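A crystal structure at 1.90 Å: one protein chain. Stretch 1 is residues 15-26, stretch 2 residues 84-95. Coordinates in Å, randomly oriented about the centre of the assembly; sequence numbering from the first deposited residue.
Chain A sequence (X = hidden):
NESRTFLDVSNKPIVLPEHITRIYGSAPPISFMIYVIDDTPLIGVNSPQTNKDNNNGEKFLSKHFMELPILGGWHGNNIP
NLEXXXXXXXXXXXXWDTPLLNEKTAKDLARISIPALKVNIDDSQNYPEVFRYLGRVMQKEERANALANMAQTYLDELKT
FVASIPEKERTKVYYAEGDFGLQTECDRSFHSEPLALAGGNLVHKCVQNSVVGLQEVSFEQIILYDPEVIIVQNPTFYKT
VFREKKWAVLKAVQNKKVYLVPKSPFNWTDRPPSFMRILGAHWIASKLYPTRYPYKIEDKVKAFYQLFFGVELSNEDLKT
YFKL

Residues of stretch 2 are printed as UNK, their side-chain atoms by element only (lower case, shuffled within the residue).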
# COMPACT_ATOMS: atom_id res chain seq x y z
N VAL A 15 -14.73 25.45 2.11
CA VAL A 15 -15.22 25.23 3.46
C VAL A 15 -16.07 23.97 3.50
O VAL A 15 -17.09 23.89 2.82
CB VAL A 15 -16.06 26.42 3.96
CG1 VAL A 15 -16.62 26.14 5.35
CG2 VAL A 15 -15.22 27.69 3.97
N LEU A 16 -15.64 22.98 4.28
CA LEU A 16 -16.40 21.75 4.45
C LEU A 16 -17.42 21.90 5.58
O LEU A 16 -17.27 22.76 6.44
CB LEU A 16 -15.47 20.58 4.79
CG LEU A 16 -14.41 20.23 3.75
CD1 LEU A 16 -13.61 19.03 4.22
CD2 LEU A 16 -15.05 19.96 2.40
N PRO A 17 -18.46 21.04 5.58
CA PRO A 17 -19.36 20.94 6.72
C PRO A 17 -18.64 20.59 8.01
O PRO A 17 -17.56 19.95 7.99
CB PRO A 17 -20.30 19.79 6.33
CG PRO A 17 -20.25 19.74 4.84
CD PRO A 17 -18.87 20.18 4.46
N GLU A 18 -19.23 21.00 9.13
CA GLU A 18 -18.69 20.71 10.45
C GLU A 18 -18.49 19.21 10.63
O GLU A 18 -17.43 18.77 11.07
CB GLU A 18 -19.62 21.27 11.53
CG GLU A 18 -19.08 21.22 12.95
CD GLU A 18 -17.80 22.03 13.13
OE1 GLU A 18 -17.64 23.07 12.45
OE2 GLU A 18 -16.96 21.63 13.96
N HIS A 19 -19.52 18.44 10.28
CA HIS A 19 -19.46 16.98 10.41
C HIS A 19 -19.56 16.28 9.07
O HIS A 19 -20.55 16.42 8.35
CB HIS A 19 -20.57 16.50 11.34
CG HIS A 19 -20.43 17.02 12.74
ND1 HIS A 19 -21.27 17.98 13.27
CD2 HIS A 19 -19.53 16.74 13.71
CE1 HIS A 19 -20.90 18.25 14.51
NE2 HIS A 19 -19.85 17.51 14.80
N ILE A 20 -18.53 15.51 8.74
CA ILE A 20 -18.51 14.69 7.53
C ILE A 20 -19.16 13.36 7.89
O ILE A 20 -18.60 12.59 8.67
CB ILE A 20 -17.07 14.44 7.05
CG1 ILE A 20 -16.31 15.76 6.85
CG2 ILE A 20 -17.07 13.61 5.77
CD1 ILE A 20 -16.89 16.68 5.80
N THR A 21 -20.34 13.09 7.34
CA THR A 21 -21.04 11.83 7.58
C THR A 21 -21.01 10.91 6.36
O THR A 21 -21.36 9.74 6.46
CB THR A 21 -22.50 12.09 7.97
OG1 THR A 21 -23.17 12.70 6.86
CG2 THR A 21 -22.59 13.00 9.20
N ARG A 22 -20.60 11.44 5.20
CA ARG A 22 -20.49 10.67 3.96
C ARG A 22 -19.19 11.05 3.26
O ARG A 22 -18.95 12.23 3.00
CB ARG A 22 -21.68 10.95 3.03
CG ARG A 22 -23.05 10.73 3.67
CD ARG A 22 -24.19 11.01 2.69
NE ARG A 22 -24.22 10.05 1.58
CZ ARG A 22 -24.72 8.81 1.64
NH1 ARG A 22 -25.26 8.34 2.76
NH2 ARG A 22 -24.68 8.03 0.56
N ILE A 23 -18.34 10.07 2.97
CA ILE A 23 -17.04 10.35 2.37
C ILE A 23 -16.73 9.28 1.32
O ILE A 23 -17.25 8.17 1.40
CB ILE A 23 -15.93 10.42 3.44
CG1 ILE A 23 -14.64 11.03 2.89
CG2 ILE A 23 -15.63 9.04 4.04
CD1 ILE A 23 -13.66 11.46 3.97
N TYR A 24 -15.92 9.63 0.34
CA TYR A 24 -15.52 8.71 -0.71
C TYR A 24 -14.04 8.91 -0.99
O TYR A 24 -13.56 10.04 -1.09
CB TYR A 24 -16.37 8.97 -1.96
CG TYR A 24 -15.90 8.27 -3.22
CD1 TYR A 24 -16.03 6.89 -3.38
CD2 TYR A 24 -15.35 9.00 -4.27
CE1 TYR A 24 -15.60 6.26 -4.54
CE2 TYR A 24 -14.92 8.37 -5.43
CZ TYR A 24 -15.05 7.00 -5.56
OH TYR A 24 -14.62 6.39 -6.73
N GLY A 25 -13.31 7.80 -1.07
CA GLY A 25 -11.90 7.82 -1.46
C GLY A 25 -11.79 7.46 -2.93
O GLY A 25 -12.48 6.57 -3.40
N SER A 26 -10.90 8.15 -3.64
CA SER A 26 -10.79 8.04 -5.09
C SER A 26 -10.17 6.72 -5.59
O SER A 26 -10.32 6.36 -6.76
CB SER A 26 -9.98 9.22 -5.64
OG SER A 26 -8.59 9.05 -5.37
N UNK A 84 -22.95 7.36 -10.09
CA UNK A 84 -23.20 6.76 -8.77
C UNK A 84 -22.55 7.56 -7.65
O UNK A 84 -23.15 7.78 -6.59
c UNK A 84 -22.70 5.33 -8.75
N UNK A 85 -21.31 8.00 -7.88
CA UNK A 85 -20.63 8.85 -6.91
C UNK A 85 -21.47 10.11 -6.68
O UNK A 85 -21.78 10.45 -5.54
c UNK A 85 -17.08 8.08 -8.20
c UNK A 85 -18.61 10.27 -6.46
c UNK A 85 -19.21 9.21 -7.37
c UNK A 85 -18.33 7.96 -7.36
N UNK A 86 -21.85 10.78 -7.76
CA UNK A 86 -22.65 11.99 -7.64
C UNK A 86 -23.96 11.71 -6.90
O UNK A 86 -24.35 12.47 -6.01
c UNK A 86 -23.80 14.38 -10.53
c UNK A 86 -23.14 14.97 -8.19
c UNK A 86 -22.93 12.59 -9.02
c UNK A 86 -23.73 13.90 -9.09
N UNK A 87 -24.61 10.61 -7.25
CA UNK A 87 -25.90 10.27 -6.65
C UNK A 87 -25.77 9.96 -5.16
O UNK A 87 -26.69 10.22 -4.40
c UNK A 87 -26.53 9.09 -7.38
N UNK A 88 -24.63 9.41 -4.75
CA UNK A 88 -24.41 9.02 -3.35
C UNK A 88 -24.13 10.19 -2.41
O UNK A 88 -24.15 10.01 -1.19
c UNK A 88 -23.28 8.01 -3.26
N UNK A 89 -23.85 11.37 -2.97
CA UNK A 89 -23.72 12.60 -2.18
C UNK A 89 -22.69 12.49 -1.05
O UNK A 89 -23.03 12.68 0.12
n UNK A 89 -28.72 14.66 -3.47
c UNK A 89 -26.23 14.57 -3.21
c UNK A 89 -26.21 13.18 -2.59
c UNK A 89 -25.08 13.00 -1.58
c UNK A 89 -27.41 14.76 -4.16
N UNK A 90 -21.43 12.20 -1.39
CA UNK A 90 -20.43 12.32 -0.33
C UNK A 90 -20.25 13.80 0.02
O UNK A 90 -20.33 14.64 -0.87
c UNK A 90 -19.17 11.75 -0.97
c UNK A 90 -19.34 12.03 -2.42
c UNK A 90 -20.82 11.95 -2.70
N UNK A 91 -20.02 14.11 1.30
CA UNK A 91 -19.71 15.49 1.71
C UNK A 91 -18.38 15.96 1.12
O UNK A 91 -18.19 17.14 0.84
o UNK A 91 -20.92 14.55 4.97
c UNK A 91 -20.96 15.22 3.92
o UNK A 91 -22.02 15.59 3.40
c UNK A 91 -19.65 15.61 3.24
N UNK A 92 -17.45 15.02 0.95
CA UNK A 92 -16.15 15.34 0.39
C UNK A 92 -15.57 14.08 -0.27
O UNK A 92 -15.92 12.96 0.12
c UNK A 92 -13.94 16.50 0.86
c UNK A 92 -15.20 15.90 1.48
c UNK A 92 -14.85 14.84 2.51
N UNK A 93 -14.73 14.28 -1.28
CA UNK A 93 -13.99 13.20 -1.93
C UNK A 93 -12.51 13.43 -1.64
O UNK A 93 -12.01 14.54 -1.76
c UNK A 93 -14.22 13.19 -3.46
c UNK A 93 -16.06 13.09 -5.22
c UNK A 93 -15.70 12.92 -3.76
c UNK A 93 -13.33 12.15 -4.14
N UNK A 94 -11.82 12.38 -1.21
CA UNK A 94 -10.40 12.43 -0.97
C UNK A 94 -9.71 11.70 -2.11
O UNK A 94 -10.04 10.54 -2.38
c UNK A 94 -10.86 12.30 1.53
c UNK A 94 -10.69 13.78 1.81
c UNK A 94 -8.55 11.93 0.64
c UNK A 94 -10.03 11.75 0.37
N UNK A 95 -8.78 12.36 -2.78
CA UNK A 95 -8.09 11.77 -3.92
C UNK A 95 -6.61 11.52 -3.69
O UNK A 95 -6.00 12.04 -2.75
c UNK A 95 -9.70 13.04 -5.38
o UNK A 95 -7.42 13.76 -5.16
c UNK A 95 -8.26 12.60 -5.21

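Position 84 lies in a helix that begins earlier in the chain. Its side chain is a single carbon, out of reach of stretch 1, which makes it Ala-84. Position 85 carries four carbons, forked at the first, with one arm two carbons long. This is the isoleucine pattern, and the side chain lies over one face of the Tyr-24 ring. In Ile-85, CG1 sits 4.1 Å from the centroid of that ring, a CH-pi contact, while CD1 comes within 3.5 Å of Tyr-24 CZ.

At position 86 four carbons fork at the second, and none reaches stretch 1: Leu-86. Position 87 has one carbon, also remote, and is Ala-87. Position 88 again has a single carbon, its CB 4.1 Å from Arg-22 NH2. It is Ala-88, and its stronger tie is through the backbone: its O accepts hydrogen bonds from Arg-22 NE at 2.8 Å and Arg-22 NH2 at 2.7 Å.

Position 89 holds four carbons in a row ending in nitrogen, a lysine. Lys-89 leaves helical geometry with positive phi, and the end of its side chain leads away from stretch 1. Its O receives a weak hydrogen bond of 3.2 Å from Arg-22 NE. Position 90 has three carbons closing a ring onto the backbone N, hence Pro-90; its CB packs 4.1 Å from Tyr-24 CB.

Position 91 shows two carbons, the second bearing two oxygens. One oxygen faces the backbone amides of Thr-21 and Arg-22, as a short carboxylate can, and the residue is Asp-91. Its OD2 accepts hydrogen bonds from Thr-21 N at 2.8 Å and Arg-22 N at 3.1 Å, with a weak one from Thr-21 OG1 at 3.5 Å. Asp-91 N in turn donates to Arg-22 O at 2.8 Å.

Position 92 has one carbon carrying two more, a valine fork set among Leu-16, Ile-20 and Ile-23. Val-92 CG2 lies 3.9 Å from Leu-16 CD2, and its CG1 3.8 Å from Ile-23 CG1. Position 93 has four carbons forked at the first, with one longer arm: Ile-93, whose CG2 approaches Tyr-24 CD2 at 3.7 Å. Position 94 repeats that pattern but points to the other side of the sheet, where Ile-94 CG1 meets Ile-23 CD1 at 3.8 Å. At position 95 one carbon carries an oxygen and a carbon, giving Thr-95; its CA is 3.1 Å from Ser-26 OG.

The contact joins two parallel strands and anchors the turn before them. Ile-94 N donates to Tyr-24 O at 2.9 Å, and Ser-26 N donates to Ile-94 O at 2.8 Å, so the residue uses both backbone groups along one edge. Tyr-24 and Ile-93 share one face of the sheet; Ile-23, Val-92 and Ile-94 share the other. Ahead of the strands, Asp-91 gathers the amides of Thr-21 and Arg-22 while Arg-22 reaches back to the carbonyls at the helix end, and this reciprocal exchange fixes the entry to the sheet.

Stretch 2, residues 84-95: AILAAKPDVIIT
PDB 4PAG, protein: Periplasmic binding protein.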